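Local coordinates for protein phosphoribosylaminoimidazole-succinocarboxamide synthase (Pyrococcus horikoshii, PDB 3U55) that catalyses the ATP-dependent joining of L-aspartate to the carboxylate of carboxyaminoimidazole ribotide, forming SAICAR in de novo purine biosynthesis, at residues K217-L220 with I221-Y224. Numbering follows the deposited sequence.
Sequences KGDL and IEAY
Asp-219 caps the N-terminus of helix 220-232 by taking the backbone N-H of Glu-222 on its carboxylate: Glu-222 N lies 2.9 Å from Asp-219 OD1, with an N-H...O angle of 161°. The donor reaches OD1 on its anti side, 23° out of the carboxylate plane. With CG anti to the backbone N (chi1 -170°), the carboxylate swings round beside its own carbonyl carbon and over the first turn. Asp-219 O accepts from Ala-223 N at 3.1 Å, and Tyr-224 N follows with a 3.0 Å bond to Leu-220 O, so the N-cap leads straight into the regular helical pattern.

Glu-222 CG, set beside its backbone N, lies 3.3 Å from Asp-219 OD1; the chain then bends at chi2, and its carboxylate is turned steeply against that of Asp-219. One turn apart on the buried side, Leu-220 and Tyr-224 pack together. Leu-220 CD2 sits over the centre of the tyrosine ring, 4.0 Å from its centroid and almost on the ring normal, a CH-pi contact; Leu-220 CG comes within 3.6 Å of Tyr-224 CE1 on the same face. Ile-221 CD1 touches Leu-220 CD2 at 4.1 Å.

Phe-42 and Lys-45, the latter on helix 45-62, extend the packing around Leu-220, and Phe-213 of helix 211-214 joins it. Beyond the ring, Tyr-224 OH is hydrogen-bonded to Asp-195 OD2, tethering the buried face of the helix to the loop between strands 186-188 and 197-201. The carboxylate of Asp-219 would be stabilised by the partial positive charge of the helix N-terminus, which may partly compensate for the like charge of Glu-222, whose OE1 is 4.1 Å from Asp-219 OD1.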
loop_
_atom_site.group_PDB
_atom_site.type_symbol
_atom_site.label_atom_id
_atom_site.label_comp_id
_atom_site.label_asym_id
_atom_site.label_seq_id
_atom_site.Cartn_x
_atom_site.Cartn_y
_atom_site.Cartn_z
ATOM N N LYS A 217 24.687 5.332 -15.208
ATOM C CA LYS A 217 24.527 4.636 -16.482
ATOM C C LYS A 217 25.157 5.410 -17.629
ATOM O O LYS A 217 25.240 4.908 -18.754
ATOM C CB LYS A 217 23.046 4.385 -16.774
ATOM C CG LYS A 217 22.365 3.458 -15.789
ATOM C CD LYS A 217 20.910 3.261 -16.169
ATOM C CE LYS A 217 20.278 2.163 -15.351
ATOM N NZ LYS A 217 19.093 1.617 -16.060
ATOM N N GLY A 218 25.601 6.629 -17.333
ATOM C CA GLY A 218 26.189 7.511 -18.328
ATOM C C GLY A 218 26.068 8.970 -17.941
ATOM O O GLY A 218 25.959 9.307 -16.763
ATOM N N ASP A 219 26.080 9.834 -18.950
ATOM C CA ASP A 219 26.041 11.275 -18.757
ATOM C C ASP A 219 24.584 11.726 -18.664
ATOM O O ASP A 219 23.839 11.637 -19.653
ATOM C CB ASP A 219 26.753 11.958 -19.929
ATOM C CG ASP A 219 26.974 13.442 -19.707
ATOM O OD1 ASP A 219 25.996 14.220 -19.748
ATOM O OD2 ASP A 219 28.143 13.838 -19.521
ATOM N N LEU A 220 24.185 12.194 -17.479
ATOM C CA LEU A 220 22.804 12.634 -17.243
ATOM C C LEU A 220 22.359 13.720 -18.219
ATOM O O LEU A 220 21.276 13.628 -18.803
ATOM C CB LEU A 220 22.589 13.104 -15.792
ATOM C CG LEU A 220 21.178 13.654 -15.480
ATOM C CD1 LEU A 220 20.633 13.140 -14.166
ATOM C CD2 LEU A 220 21.099 15.182 -15.530
ATOM N N ILE A 221 23.187 14.750 -18.381
ATOM C CA ILE A 221 22.842 15.869 -19.254
ATOM C C ILE A 221 22.619 15.399 -20.697
ATOM O O ILE A 221 21.651 15.804 -21.343
ATOM C CB ILE A 221 23.883 17.020 -19.160
ATOM C CG1 ILE A 221 23.699 17.799 -17.850
ATOM C CG2 ILE A 221 23.796 17.954 -20.372
ATOM C CD1 ILE A 221 22.301 18.417 -17.658
ATOM N N GLU A 222 23.498 14.522 -21.178
ATOM C CA GLU A 222 23.354 13.966 -22.528
ATOM C C GLU A 222 22.047 13.183 -22.695
ATOM O O GLU A 222 21.394 13.288 -23.735
ATOM C CB GLU A 222 24.565 13.109 -22.914
ATOM C CG GLU A 222 25.884 13.885 -23.015
ATOM C CD GLU A 222 25.776 15.149 -23.858
ATOM O OE1 GLU A 222 25.989 16.251 -23.300
ATOM O OE2 GLU A 222 25.470 15.045 -25.068
ATOM N N ALA A 223 21.669 12.420 -21.669
ATOM C CA ALA A 223 20.415 11.663 -21.683
ATOM C C ALA A 223 19.196 12.595 -21.730
ATOM O O ALA A 223 18.271 12.369 -22.510
ATOM C CB ALA A 223 20.336 10.718 -20.484
ATOM N N TYR A 224 19.218 13.653 -20.917
ATOM C CA TYR A 224 18.112 14.617 -20.857
ATOM C C TYR A 224 18.018 15.445 -22.141
ATOM O O TYR A 224 16.918 15.804 -22.574
ATOM C CB TYR A 224 18.253 15.544 -19.638
ATOM C CG TYR A 224 17.860 14.953 -18.289
ATOM C CD1 TYR A 224 18.142 13.620 -17.962
ATOM C CD2 TYR A 224 17.236 15.746 -17.323
ATOM C CE1 TYR A 224 17.798 13.088 -16.713
ATOM C CE2 TYR A 224 16.888 15.226 -16.078
ATOM C CZ TYR A 224 17.174 13.901 -15.778
ATOM O OH TYR A 224 16.822 13.392 -14.546
#